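Local coordinates for probable ABC transporter extracellular-binding protein yckB (Bacillus subtilis, PDB 2IEE) that probably serves as the extracellular solute-binding component of an ABC transport system, at residues I23-S28 with V65-M70; Y32-H37 with T47-E52; G132-G137 with R173-L178; R117-S122 with D193-I198; I91-D96 with K208-M213. All coordinates share one frame; numbering follows the deposited sequence.

Contact 1: residues I23-S28 with V65-M70; sequences IVVATS and VEFKEM
Val-25 and Phe-67 lie at the middle of a parallel strand pairing, 23-27 beside 65-69, which forms one side of a three-stranded parallel sheet. Backbone bonds zigzag between the strands: Glu-66 N gives to Ile-23 O at 2.8 Å, Val-25 N to Glu-66 O, Lys-68 N to Val-25 O at 2.7 Å, and Thr-27 N to Lys-68 O. Met-70 N to Thr-27 O carries the ladder one residue past the strand. Val-25 O is gripped twice, since Phe-67 CA also approaches it to 3.1 Å in a CA-H...O contact. The strand directions differ by 30°, the twist of the sheet. On the face with Phe-67, Val-25 runs side by side with the ring, its CB 4.0 Å from CD1. Val-65 CG1 sits over one ring face toward the rim and meets Val-25 CG2 at 3.8 Å. On the other face Lys-68, with CG anti to its carbonyl carbon (chi1 -69°), lays that atom 3.6 Å from Val-24 CG1, while NZ forms a salt bridge with Glu-66 OE2. Met-70, modelled as selenomethionine, brings CE to 3.9 Å from Ala-26 CB. Helix 49-60 packs on Ile-23, Val-65 and Phe-67 through Ala-58, Val-51 and Arg-55; Met-75 of helix 75-81 touches Ala-26 and Met-70 on the opposite face, and Asp-85, Ala-86 and Ala-88 bond to the other edge of 23-27.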
# COMPACT_ATOMS: atom_id res chain seq x y z
N ILE A 23 -2.55 9.86 20.39
CA ILE A 23 -1.46 9.99 19.42
C ILE A 23 -2.06 10.55 18.14
O ILE A 23 -3.08 10.06 17.66
CB ILE A 23 -0.81 8.62 19.13
CG1 ILE A 23 0.31 8.79 18.10
CG2 ILE A 23 -1.85 7.64 18.61
CD1 ILE A 23 1.13 7.53 17.88
N VAL A 24 -1.44 11.60 17.61
CA VAL A 24 -1.91 12.24 16.39
C VAL A 24 -1.23 11.57 15.20
O VAL A 24 0.00 11.53 15.13
CB VAL A 24 -1.57 13.74 16.40
CG1 VAL A 24 -2.20 14.43 15.21
CG2 VAL A 24 -2.08 14.37 17.69
N VAL A 25 -2.02 11.06 14.27
CA VAL A 25 -1.46 10.37 13.11
C VAL A 25 -2.00 10.88 11.79
O VAL A 25 -3.22 10.98 11.59
CB VAL A 25 -1.72 8.85 13.20
CG1 VAL A 25 -0.95 8.12 12.09
CG2 VAL A 25 -1.31 8.32 14.56
N ALA A 26 -1.09 11.19 10.87
CA ALA A 26 -1.48 11.68 9.56
C ALA A 26 -1.68 10.50 8.62
O ALA A 26 -0.95 9.51 8.68
CB ALA A 26 -0.41 12.62 9.00
N THR A 27 -2.68 10.63 7.76
CA THR A 27 -3.00 9.61 6.77
C THR A 27 -3.83 10.32 5.70
O THR A 27 -4.40 11.39 5.97
CB THR A 27 -3.80 8.45 7.38
OG1 THR A 27 -3.90 7.38 6.43
CG2 THR A 27 -5.20 8.90 7.78
N SER A 28 -3.90 9.75 4.51
CA SER A 28 -4.64 10.38 3.42
C SER A 28 -6.12 10.04 3.34
O SER A 28 -6.95 10.92 3.13
CB SER A 28 -3.97 10.05 2.09
OG SER A 28 -4.06 8.66 1.80
N VAL A 65 -6.51 7.42 19.10
CA VAL A 65 -5.84 7.94 17.93
C VAL A 65 -6.57 9.11 17.31
O VAL A 65 -7.79 9.09 17.18
CB VAL A 65 -5.67 6.86 16.85
CG1 VAL A 65 -4.84 7.40 15.70
CG2 VAL A 65 -5.04 5.62 17.44
N GLU A 66 -5.82 10.14 16.96
CA GLU A 66 -6.40 11.31 16.32
C GLU A 66 -5.84 11.33 14.91
O GLU A 66 -4.70 11.73 14.68
CB GLU A 66 -6.00 12.58 17.07
CG GLU A 66 -6.89 13.76 16.77
CD GLU A 66 -6.44 15.02 17.49
OE1 GLU A 66 -6.13 14.93 18.70
OE2 GLU A 66 -6.39 16.09 16.85
N PHE A 67 -6.64 10.87 13.95
CA PHE A 67 -6.21 10.83 12.56
C PHE A 67 -6.41 12.17 11.86
O PHE A 67 -7.52 12.69 11.78
CB PHE A 67 -6.97 9.74 11.81
CG PHE A 67 -6.49 8.35 12.11
CD1 PHE A 67 -5.24 7.92 11.65
CD2 PHE A 67 -7.27 7.47 12.85
CE1 PHE A 67 -4.78 6.63 11.93
CE2 PHE A 67 -6.82 6.17 13.13
CZ PHE A 67 -5.58 5.76 12.67
N LYS A 68 -5.31 12.72 11.36
CA LYS A 68 -5.35 13.98 10.64
C LYS A 68 -5.20 13.65 9.16
O LYS A 68 -4.15 13.18 8.72
CB LYS A 68 -4.20 14.89 11.08
CG LYS A 68 -4.34 15.44 12.50
CD LYS A 68 -5.60 16.27 12.66
CE LYS A 68 -5.70 16.84 14.06
NZ LYS A 68 -6.99 17.57 14.28
N GLU A 69 -6.26 13.89 8.41
CA GLU A 69 -6.27 13.62 6.98
C GLU A 69 -5.63 14.75 6.20
O GLU A 69 -6.00 15.91 6.38
CB GLU A 69 -7.70 13.39 6.51
CG GLU A 69 -8.35 12.18 7.16
CD GLU A 69 -9.79 12.01 6.76
OE1 GLU A 69 -10.10 12.19 5.57
OE2 GLU A 69 -10.62 11.69 7.64
N MSE A 70 -4.69 14.40 5.34
CA MSE A 70 -3.98 15.38 4.51
C MSE A 70 -3.29 14.68 3.34
O MSE A 70 -3.13 13.45 3.35
CB MSE A 70 -2.93 16.11 5.36
CG MSE A 70 -1.88 15.19 5.96
SE MSE A 70 -0.53 16.09 7.00
CE MSE A 70 -1.52 16.29 8.65

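Contact 2: residues Y32-H37 with T47-E52; sequences YPTSYH and TGYEVE
The Tyr-36 ring lies between Thr-47 and Tyr-32. Over one face stands the Thr-47 methyl CG2, 4.1 Å from the ring centroid in a CH-pi contact displaced toward the rim; over the centre of the opposite face comes Tyr-32 CD1, the Tyr-32 ring edge turned to Tyr-36. Pro-33 CB covers one face of Tyr-32, and Thr-34 OG1 lies at the edge of the Tyr-49 ring, near its plane. CG of Tyr-36 stands between its backbone N and carbonyl carbon (chi1 66°), and the ring runs alongside Thr-47, with CE1 3.6 Å from Gly-48 CA. An alanine at Tyr-36 would probably cost the Thr-47 methyl its CH-pi partner and Gly-48 CA its neighbour CE1, and open a gap beside Tyr-32. The backbones of Tyr-36 and Thr-47 form an antiparallel hydrogen-bonded pair: Thr-47 N to Tyr-36 O at 2.7 Å, Tyr-36 N to Thr-47 O at 3.0 Å.

The N-terminal amides of helix 49-60 give three bonds to 33-34. Tyr-49 N uses an in-plane lone pair of Pro-33 O at 2.9 Å, Glu-50 N reaches Thr-34 OG1 at 3.1 Å, and Val-51 N Thr-34 O at 3.3 Å. At the N-cap, Gly-48, a CB would clash with Thr-34 C and jam against the preceding carbonyl O. Thr-34 OG1 donates to a water that bonds to Glu-50 OE1; Tyr-107 OH and Asp-90 N also hold this carboxylate. Phe-244 of helix 236-244 packs on Tyr-36 and Thr-47, Leu-183 and Leu-186 of helix 181-190 on Pro-33; hairpin 36-38/45-47 leads into helix 49-60 through Gly-48.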
# COMPACT_ATOMS: atom_id res chain seq x y z
N TYR A 32 -7.52 3.04 -0.89
CA TYR A 32 -8.24 1.80 -0.62
C TYR A 32 -7.27 0.65 -0.92
O TYR A 32 -6.55 0.69 -1.90
CB TYR A 32 -9.46 1.71 -1.53
CG TYR A 32 -10.19 0.39 -1.43
CD1 TYR A 32 -11.02 0.11 -0.34
CD2 TYR A 32 -10.03 -0.58 -2.41
CE1 TYR A 32 -11.67 -1.12 -0.24
CE2 TYR A 32 -10.68 -1.80 -2.32
CZ TYR A 32 -11.49 -2.07 -1.24
OH TYR A 32 -12.10 -3.30 -1.15
N PRO A 33 -7.26 -0.40 -0.08
CA PRO A 33 -8.04 -0.64 1.13
C PRO A 33 -7.22 -0.47 2.42
O PRO A 33 -7.48 -1.15 3.42
CB PRO A 33 -8.46 -2.09 0.94
CG PRO A 33 -7.15 -2.69 0.46
CD PRO A 33 -6.63 -1.65 -0.54
N THR A 34 -6.23 0.41 2.40
CA THR A 34 -5.40 0.58 3.59
C THR A 34 -5.72 1.83 4.40
O THR A 34 -5.50 1.87 5.62
CB THR A 34 -3.91 0.57 3.20
OG1 THR A 34 -3.13 0.27 4.36
CG2 THR A 34 -3.49 1.92 2.64
N SER A 35 -6.23 2.86 3.73
CA SER A 35 -6.61 4.11 4.38
C SER A 35 -7.67 4.77 3.50
O SER A 35 -7.34 5.41 2.50
CB SER A 35 -5.40 5.03 4.53
OG SER A 35 -5.79 6.27 5.11
N TYR A 36 -8.93 4.60 3.87
CA TYR A 36 -10.02 5.17 3.09
C TYR A 36 -11.25 5.34 3.98
O TYR A 36 -11.21 5.01 5.16
CB TYR A 36 -10.38 4.25 1.91
CG TYR A 36 -10.95 2.92 2.35
CD1 TYR A 36 -10.13 1.93 2.89
CD2 TYR A 36 -12.32 2.67 2.25
CE1 TYR A 36 -10.66 0.72 3.33
CE2 TYR A 36 -12.86 1.47 2.69
CZ TYR A 36 -12.03 0.50 3.23
OH TYR A 36 -12.58 -0.68 3.66
N HIS A 37 -12.34 5.84 3.41
CA HIS A 37 -13.56 6.02 4.18
C HIS A 37 -14.61 4.98 3.78
O HIS A 37 -14.83 4.73 2.59
CB HIS A 37 -14.12 7.43 3.96
CG HIS A 37 -13.19 8.53 4.35
ND1 HIS A 37 -12.29 9.09 3.47
CD2 HIS A 37 -13.00 9.16 5.54
CE1 HIS A 37 -11.59 10.02 4.09
NE2 HIS A 37 -12.00 10.09 5.35
N THR A 47 -11.04 4.24 7.77
CA THR A 47 -10.68 2.88 8.12
C THR A 47 -9.62 2.35 7.16
O THR A 47 -8.90 3.13 6.54
CB THR A 47 -11.94 1.98 8.11
OG1 THR A 47 -11.60 0.65 8.52
CG2 THR A 47 -12.56 1.94 6.73
N GLY A 48 -9.51 1.03 7.03
CA GLY A 48 -8.50 0.46 6.14
C GLY A 48 -7.44 -0.30 6.91
O GLY A 48 -7.23 -0.05 8.10
N TYR A 49 -6.76 -1.23 6.23
CA TYR A 49 -5.75 -2.04 6.89
C TYR A 49 -4.77 -1.27 7.80
O TYR A 49 -4.72 -1.53 9.00
CB TYR A 49 -4.95 -2.84 5.86
CG TYR A 49 -3.84 -3.65 6.50
CD1 TYR A 49 -4.12 -4.70 7.36
CD2 TYR A 49 -2.51 -3.31 6.27
CE1 TYR A 49 -3.10 -5.40 7.99
CE2 TYR A 49 -1.48 -4.01 6.90
CZ TYR A 49 -1.78 -5.05 7.75
OH TYR A 49 -0.76 -5.72 8.37
N GLU A 50 -4.01 -0.34 7.23
CA GLU A 50 -3.03 0.41 8.01
C GLU A 50 -3.65 1.25 9.12
O GLU A 50 -3.13 1.32 10.23
CB GLU A 50 -2.18 1.30 7.08
CG GLU A 50 -1.06 2.05 7.81
CD GLU A 50 -0.10 2.77 6.88
OE1 GLU A 50 -0.48 3.05 5.72
OE2 GLU A 50 1.03 3.07 7.31
N VAL A 51 -4.78 1.89 8.82
CA VAL A 51 -5.47 2.71 9.80
C VAL A 51 -5.86 1.85 11.00
O VAL A 51 -5.64 2.24 12.15
CB VAL A 51 -6.74 3.35 9.18
CG1 VAL A 51 -7.64 3.93 10.25
CG2 VAL A 51 -6.33 4.43 8.20
N GLU A 52 -6.43 0.68 10.74
CA GLU A 52 -6.85 -0.20 11.83
C GLU A 52 -5.65 -0.76 12.59
O GLU A 52 -5.73 -0.96 13.80
CB GLU A 52 -7.73 -1.34 11.30
CG GLU A 52 -9.06 -0.90 10.67
CD GLU A 52 -9.89 0.00 11.58
OE1 GLU A 52 -9.86 -0.20 12.82
OE2 GLU A 52 -10.58 0.90 11.06
O HOH W 1 -0.38 0.69 4.09

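Contact 3: residues G132-G137 with R173-L178; sequences GKKAAG and RTDVIL
Lys-134 and Asp-175 carry most of the polar bonding. Lys-134 N gives a nearly straight bond, 2.8 Å long, to the anti lone pair of Asp-175 OD2. In return Lys-134 O accepts twice, from Asp-175 N at 2.9 Å and from Val-176 N at 3.1 Å, so this carbonyl is clasped by two successive amides. The ladder continues with Ala-136 N to Val-176 O at 3.0 Å, and a water joins Ala-136 O to Leu-178 N.

Among charged groups, Lys-134 bends at chi3 (-69°), which carries CE to 3.6 Å from Asp-175 OD2; its NZ then donates to Arg-173 O at 2.8 Å, coming from well above the carbonyl plane. An alanine in place of Lys-134 would probably leave Arg-173 O without this ammonium donor and remove CG and CE from beside Asp-175 OD2. Lys-133 crosses Asp-175 at about a right angle, its CD packed against OD2, while its NZ bonds to Ser-122 O. The remaining carboxylate oxygen, Asp-175 OD1, pairs with Arg-117 NH2, tying Asp-175 to the 117-122 loop.

Apolar contacts lie farther along. Ala-135 CB meets Val-176 CG1 at 3.9 Å, and Ile-177 CD1 presses on Ala-136 CB at 3.3 Å, tighter than an ordinary carbon contact.

Strand 134-136, helix 142-149 and strand 153-154 form a beta-alpha-beta unit, and helix 162-171 returns the chain to 176-180 on the other side of 134-136. Such parallel neighbours joined by helices are characteristic of the alpha/beta lobes of periplasmic-type binding proteins.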
# COMPACT_ATOMS: atom_id res chain seq x y z
N GLY A 132 6.29 -2.42 -26.75
CA GLY A 132 5.27 -2.30 -27.77
C GLY A 132 3.86 -2.61 -27.30
O GLY A 132 2.90 -2.48 -28.07
N LYS A 133 3.72 -3.03 -26.05
CA LYS A 133 2.40 -3.35 -25.52
C LYS A 133 1.69 -2.11 -25.03
O LYS A 133 2.32 -1.09 -24.74
CB LYS A 133 2.53 -4.35 -24.37
CG LYS A 133 3.12 -5.68 -24.77
CD LYS A 133 2.17 -6.49 -25.64
CE LYS A 133 2.81 -7.82 -26.00
NZ LYS A 133 1.87 -8.69 -26.75
N LYS A 134 0.36 -2.19 -24.94
CA LYS A 134 -0.43 -1.07 -24.47
C LYS A 134 -0.62 -1.19 -22.96
O LYS A 134 -1.34 -2.07 -22.48
CB LYS A 134 -1.78 -1.05 -25.20
CG LYS A 134 -1.65 -0.73 -26.69
CD LYS A 134 -2.97 -0.81 -27.45
CE LYS A 134 -3.46 -2.24 -27.55
NZ LYS A 134 -4.67 -2.37 -28.42
N ALA A 135 0.06 -0.32 -22.22
CA ALA A 135 -0.00 -0.31 -20.77
C ALA A 135 -0.92 0.79 -20.24
O ALA A 135 -0.85 1.95 -20.67
CB ALA A 135 1.40 -0.15 -20.19
N ALA A 136 -1.79 0.43 -19.30
CA ALA A 136 -2.73 1.38 -18.73
C ALA A 136 -2.63 1.46 -17.21
O ALA A 136 -2.00 0.61 -16.57
CB ALA A 136 -4.15 1.00 -19.14
N GLY A 137 -3.27 2.49 -16.65
CA GLY A 137 -3.25 2.71 -15.22
C GLY A 137 -2.84 4.14 -14.91
O GLY A 137 -2.69 4.95 -15.83
N ARG A 173 -8.43 -4.21 -25.95
CA ARG A 173 -8.24 -2.80 -26.28
C ARG A 173 -6.90 -2.32 -25.71
O ARG A 173 -6.25 -1.43 -26.26
CB ARG A 173 -9.40 -1.95 -25.76
CG ARG A 173 -10.72 -2.27 -26.43
CD ARG A 173 -11.81 -1.23 -26.12
NE ARG A 173 -11.46 0.10 -26.61
CZ ARG A 173 -11.12 1.12 -25.83
NH1 ARG A 173 -11.08 0.96 -24.51
NH2 ARG A 173 -10.80 2.29 -26.36
N THR A 174 -6.51 -2.90 -24.58
CA THR A 174 -5.22 -2.62 -23.95
C THR A 174 -4.60 -3.98 -23.68
O THR A 174 -5.26 -5.01 -23.87
CB THR A 174 -5.34 -1.84 -22.63
OG1 THR A 174 -6.24 -2.53 -21.75
CG2 THR A 174 -5.81 -0.40 -22.89
N ASP A 175 -3.35 -4.01 -23.22
CA ASP A 175 -2.69 -5.29 -22.98
C ASP A 175 -2.29 -5.61 -21.55
O ASP A 175 -2.40 -6.76 -21.12
CB ASP A 175 -1.42 -5.38 -23.82
CG ASP A 175 -1.69 -5.27 -25.29
OD1 ASP A 175 -2.53 -6.05 -25.78
OD2 ASP A 175 -1.06 -4.42 -25.95
N VAL A 176 -1.84 -4.61 -20.81
CA VAL A 176 -1.36 -4.86 -19.47
C VAL A 176 -1.55 -3.70 -18.52
O VAL A 176 -1.59 -2.54 -18.93
CB VAL A 176 0.14 -5.22 -19.56
CG1 VAL A 176 0.90 -4.03 -20.14
CG2 VAL A 176 0.70 -5.61 -18.19
N ILE A 177 -1.69 -4.03 -17.24
CA ILE A 177 -1.83 -3.04 -16.17
C ILE A 177 -0.77 -3.40 -15.13
O ILE A 177 -0.73 -4.53 -14.64
CB ILE A 177 -3.19 -3.12 -15.44
CG1 ILE A 177 -4.33 -2.94 -16.43
CG2 ILE A 177 -3.27 -2.01 -14.38
CD1 ILE A 177 -4.30 -1.63 -17.15
N LEU A 178 0.08 -2.43 -14.79
CA LEU A 178 1.12 -2.64 -13.79
C LEU A 178 0.68 -1.99 -12.48
O LEU A 178 0.31 -0.82 -12.47
CB LEU A 178 2.43 -2.02 -14.26
CG LEU A 178 3.56 -2.95 -14.73
CD1 LEU A 178 3.00 -4.06 -15.62
CD2 LEU A 178 4.62 -2.14 -15.46
O HOH W 2 0.56 -0.18 -16.72

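Contact 4: residues R117-S122 with D193-I198; sequences RKDDLS and DLNITI
Asn-195 OD1 lies close to two successive backbone amides of the 117-122 turn. Asp-119 N bonds to it at 2.9 Å, in the amide plane on a lone pair, and Lys-118 N is equally near. CG of Asn-195 stands anti to its own backbone N (chi1 176°), which places CG on the side of the turn. The other end of the amide, ND2, makes a weak bond to Asp-119 OD1 at 3.2 Å, the carboxylate and amide planes being 76° apart, and a second weak one to Ala-170 O. ND2 also lies 3.4 Å from Arg-117 CG, so the aliphatic part of the arginine packs on the asparagine. Asn-195, the centre of an inverse gamma turn, further accepts a weak bond from Lys-118 N at its backbone O.

Beside the polar bonds, Thr-197 CG2 packs 3.7 Å from Lys-118 CA and 3.9 Å from Leu-121 CD2. Lys-118, bent at chi3, brings CE to 3.5 Å from Ile-196 O.

The turn is braced internally: Asp-120 OD1 accepts from Ser-122 N in an Asx turn and forms a salt bridge with Arg-117 NE, while Ser-122 OG lies over the centre of the guanidinium. NH1 of Arg-117 bonds to Val-169 O and Thr-174 O. Thr-197 bonds through its backbone to Val-116 of strand 108-116; Leu-194 and Ile-196 pack on Leu-166 of helix 162-171, and Ile-198 on helix 181-190.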
# COMPACT_ATOMS: atom_id res chain seq x y z
N ARG A 117 -4.37 -10.60 -20.02
CA ARG A 117 -5.52 -11.44 -20.36
C ARG A 117 -5.33 -12.86 -19.83
O ARG A 117 -4.22 -13.38 -19.83
CB ARG A 117 -5.72 -11.49 -21.88
CG ARG A 117 -6.47 -10.28 -22.44
CD ARG A 117 -6.59 -10.37 -23.95
NE ARG A 117 -5.33 -10.07 -24.62
CZ ARG A 117 -4.77 -8.86 -24.64
NH1 ARG A 117 -5.35 -7.84 -24.02
NH2 ARG A 117 -3.63 -8.66 -25.29
N LYS A 118 -6.42 -13.47 -19.38
CA LYS A 118 -6.35 -14.83 -18.86
C LYS A 118 -6.13 -15.86 -19.97
O LYS A 118 -5.42 -16.85 -19.76
CB LYS A 118 -7.64 -15.18 -18.11
CG LYS A 118 -7.63 -16.59 -17.48
CD LYS A 118 -8.97 -16.95 -16.85
CE LYS A 118 -9.32 -16.03 -15.69
NZ LYS A 118 -10.68 -16.31 -15.16
N ASP A 119 -6.72 -15.63 -21.14
CA ASP A 119 -6.58 -16.59 -22.24
C ASP A 119 -5.22 -16.64 -22.94
O ASP A 119 -4.77 -17.72 -23.30
CB ASP A 119 -7.68 -16.38 -23.29
CG ASP A 119 -7.66 -15.00 -23.91
OD1 ASP A 119 -6.79 -14.17 -23.55
OD2 ASP A 119 -8.53 -14.74 -24.76
N ASP A 120 -4.55 -15.51 -23.14
CA ASP A 120 -3.23 -15.54 -23.78
C ASP A 120 -2.16 -14.74 -23.05
O ASP A 120 -1.06 -14.52 -23.59
CB ASP A 120 -3.33 -15.07 -25.24
CG ASP A 120 -3.89 -13.66 -25.37
OD1 ASP A 120 -3.94 -12.92 -24.37
OD2 ASP A 120 -4.28 -13.29 -26.50
N LEU A 121 -2.47 -14.31 -21.84
CA LEU A 121 -1.52 -13.53 -21.04
C LEU A 121 -1.00 -12.33 -21.82
O LEU A 121 0.10 -11.84 -21.55
CB LEU A 121 -0.35 -14.43 -20.61
CG LEU A 121 -0.75 -15.68 -19.81
CD1 LEU A 121 0.45 -16.61 -19.67
CD2 LEU A 121 -1.28 -15.28 -18.44
N SER A 122 -1.80 -11.87 -22.78
CA SER A 122 -1.45 -10.72 -23.61
C SER A 122 -0.12 -10.88 -24.35
O SER A 122 0.55 -9.89 -24.66
CB SER A 122 -1.43 -9.44 -22.76
OG SER A 122 -2.67 -9.23 -22.09
N ASP A 193 -15.06 -13.30 -13.41
CA ASP A 193 -15.53 -13.80 -14.70
C ASP A 193 -14.89 -13.09 -15.89
O ASP A 193 -15.09 -13.50 -17.04
CB ASP A 193 -17.05 -13.63 -14.78
CG ASP A 193 -17.47 -12.18 -14.68
OD1 ASP A 193 -16.88 -11.45 -13.84
OD2 ASP A 193 -18.38 -11.77 -15.43
N LEU A 194 -14.13 -12.04 -15.62
CA LEU A 194 -13.49 -11.25 -16.67
C LEU A 194 -12.24 -11.95 -17.20
O LEU A 194 -11.60 -12.71 -16.47
CB LEU A 194 -13.13 -9.88 -16.11
CG LEU A 194 -13.36 -8.63 -16.96
CD1 LEU A 194 -14.75 -8.67 -17.62
CD2 LEU A 194 -13.23 -7.41 -16.08
N ASN A 195 -11.91 -11.70 -18.46
CA ASN A 195 -10.73 -12.32 -19.05
C ASN A 195 -9.45 -11.60 -18.63
O ASN A 195 -8.78 -10.98 -19.46
CB ASN A 195 -10.84 -12.36 -20.57
CG ASN A 195 -9.59 -12.92 -21.23
OD1 ASN A 195 -8.96 -13.85 -20.72
ND2 ASN A 195 -9.22 -12.36 -22.38
N ILE A 196 -9.13 -11.68 -17.35
CA ILE A 196 -7.94 -11.06 -16.79
C ILE A 196 -7.36 -11.97 -15.72
O ILE A 196 -8.05 -12.82 -15.16
CB ILE A 196 -8.24 -9.69 -16.12
CG1 ILE A 196 -9.17 -9.90 -14.92
CG2 ILE A 196 -8.84 -8.73 -17.13
CD1 ILE A 196 -9.43 -8.64 -14.11
N THR A 197 -6.08 -11.78 -15.43
CA THR A 197 -5.41 -12.56 -14.41
C THR A 197 -4.10 -11.86 -14.12
O THR A 197 -3.68 -10.99 -14.88
CB THR A 197 -5.12 -14.00 -14.89
OG1 THR A 197 -4.53 -14.75 -13.83
CG2 THR A 197 -4.15 -13.96 -16.08
N ILE A 198 -3.47 -12.23 -13.01
CA ILE A 198 -2.18 -11.66 -12.65
C ILE A 198 -1.16 -12.55 -13.32
O ILE A 198 -1.22 -13.78 -13.19
CB ILE A 198 -1.98 -11.68 -11.12
CG1 ILE A 198 -3.02 -10.75 -10.47
CG2 ILE A 198 -0.56 -11.27 -10.77
CD1 ILE A 198 -2.92 -10.64 -8.96

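Contact 5: residues I91-D96 with K208-M213; sequences IDVTKD and KQALVM
Asp-92 and Gln-209 supply the side-chain hydrogen bond of this contact. Gln-209 NE2 lies 2.7 Å from Asp-92 OD1 and meets it nearly end-on to the C-O bond, with the amide and carboxylate planes 67° apart. A bend at chi2 (69°) turns CD of the glutamine toward the aspartate. Both ends of the amide have further partners: NE2 bonds to Asn-207 OD1 and OE1 to Lys-108 NZ.

The backbones form a single bridge. Val-93 N donates to Lys-208 O at 2.9 Å, and Asp-92 CA brings a CA-H...O contact to the same oxygen at 3.1 Å. Waters extend the bridge, one between Ile-91 N and Ala-210 O, another between Val-93 O and Lys-208 N.

Apolar groups close the remainder. Ile-91 CD1 meets Val-212 CG2 at 3.6 Å, the two side chains crossing at about a right angle. Val-93 CG2 touches Ala-210 CB at 3.9 Å and also packs on Lys-208 CG.

Phe-103 of strand 101-103 packs on Val-93, Ala-210 and Val-212. Strand 197-214 bonds through Val-212 to Ala-87 and through Gln-209 to the backbones of Tyr-107 and Lys-108, while Thr-94 caps helix 95-98.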
# COMPACT_ATOMS: atom_id res chain seq x y z
N ILE A 91 3.70 4.28 3.30
CA ILE A 91 5.03 4.81 3.01
C ILE A 91 6.10 3.72 3.06
O ILE A 91 6.27 3.05 4.07
CB ILE A 91 5.37 5.93 4.00
CG1 ILE A 91 4.27 6.98 3.97
CG2 ILE A 91 6.71 6.55 3.63
CD1 ILE A 91 4.40 8.05 5.03
N ASP A 92 6.82 3.56 1.95
CA ASP A 92 7.85 2.54 1.87
C ASP A 92 9.03 2.83 2.77
O ASP A 92 9.38 3.99 3.03
CB ASP A 92 8.37 2.37 0.44
CG ASP A 92 7.27 2.03 -0.56
OD1 ASP A 92 6.36 1.25 -0.21
OD2 ASP A 92 7.33 2.53 -1.71
N VAL A 93 9.64 1.77 3.28
CA VAL A 93 10.82 1.90 4.11
C VAL A 93 11.95 1.95 3.09
O VAL A 93 12.06 1.06 2.25
CB VAL A 93 11.03 0.67 5.01
CG1 VAL A 93 12.30 0.85 5.83
CG2 VAL A 93 9.83 0.46 5.91
N THR A 94 12.76 3.01 3.13
CA THR A 94 13.89 3.13 2.22
C THR A 94 15.08 3.61 3.04
O THR A 94 14.90 4.26 4.07
CB THR A 94 13.64 4.15 1.10
OG1 THR A 94 13.61 5.47 1.65
CG2 THR A 94 12.32 3.85 0.39
N LYS A 95 16.29 3.30 2.59
CA LYS A 95 17.48 3.71 3.31
C LYS A 95 17.55 5.22 3.43
O LYS A 95 17.92 5.75 4.47
CB LYS A 95 18.74 3.17 2.62
CG LYS A 95 19.15 1.81 3.12
CD LYS A 95 20.47 1.37 2.51
CE LYS A 95 21.09 0.25 3.33
NZ LYS A 95 21.40 0.74 4.70
N ASP A 96 17.18 5.91 2.35
CA ASP A 96 17.19 7.36 2.35
C ASP A 96 16.30 7.92 3.46
O ASP A 96 16.72 8.78 4.23
CB ASP A 96 16.72 7.89 0.99
CG ASP A 96 16.55 9.40 0.98
OD1 ASP A 96 17.55 10.11 1.21
OD2 ASP A 96 15.41 9.86 0.74
N LYS A 208 8.09 -2.54 1.34
CA LYS A 208 7.47 -2.75 2.64
C LYS A 208 7.09 -1.40 3.23
O LYS A 208 7.76 -0.40 2.99
CB LYS A 208 8.41 -3.51 3.58
CG LYS A 208 9.76 -2.86 3.83
CD LYS A 208 10.66 -3.82 4.61
CE LYS A 208 12.10 -3.32 4.74
NZ LYS A 208 12.96 -4.31 5.45
N GLN A 209 6.00 -1.39 4.00
CA GLN A 209 5.52 -0.16 4.62
C GLN A 209 5.50 -0.24 6.14
O GLN A 209 5.32 -1.31 6.73
CB GLN A 209 4.12 0.18 4.11
CG GLN A 209 4.02 0.38 2.61
CD GLN A 209 4.24 -0.90 1.84
OE1 GLN A 209 3.58 -1.90 2.09
NE2 GLN A 209 5.16 -0.88 0.88
N ALA A 210 5.67 0.91 6.78
CA ALA A 210 5.69 0.98 8.23
C ALA A 210 5.28 2.36 8.69
O ALA A 210 5.12 3.27 7.88
CB ALA A 210 7.10 0.66 8.75
N LEU A 211 5.11 2.52 10.00
CA LEU A 211 4.73 3.80 10.58
C LEU A 211 5.94 4.74 10.59
O LEU A 211 7.04 4.35 11.00
CB LEU A 211 4.21 3.61 12.00
CG LEU A 211 3.63 4.87 12.64
CD1 LEU A 211 2.31 5.24 11.95
CD2 LEU A 211 3.43 4.64 14.13
N VAL A 212 5.72 5.98 10.17
CA VAL A 212 6.80 6.97 10.12
C VAL A 212 6.71 7.98 11.25
O VAL A 212 5.66 8.59 11.49
CB VAL A 212 6.77 7.75 8.78
CG1 VAL A 212 8.04 8.56 8.63
CG2 VAL A 212 6.59 6.78 7.61
N MSE A 213 7.81 8.17 11.97
CA MSE A 213 7.84 9.15 13.04
C MSE A 213 9.19 9.85 13.14
O MSE A 213 10.17 9.43 12.52
CB MSE A 213 7.43 8.50 14.38
CG MSE A 213 8.11 7.19 14.73
SE MSE A 213 6.99 5.96 15.79
CE MSE A 213 7.32 4.38 14.72
O HOH W 3 2.96 4.30 6.17
O HOH W 4 10.01 -0.29 0.71

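How the contacts relate
Two groups of contacts occupy two regions of the chain. Contacts 1 and 2, centres 12 Å apart, touch through Thr-27 with Ser-35 and Glu-69 with His-37; contact 2 falls within the stretch of chain spanned by contact 1. Contacts 3 and 4, also with centres 12 Å apart, meet at Ser-122 and reach the same mixed sheet; in sequence contact 3 falls between the two segments of contact 4, and both fall between those of contact 5. Contacts 1 and 3 have centres 35 Å apart, on opposite sides of the chain's centre. Contact 5 shares strand 197-214 with contact 4, yet lies 17 Å from contact 1, centre to centre. That strand therefore spans both regions, consistent with the two-lobed architecture of solute-binding proteins.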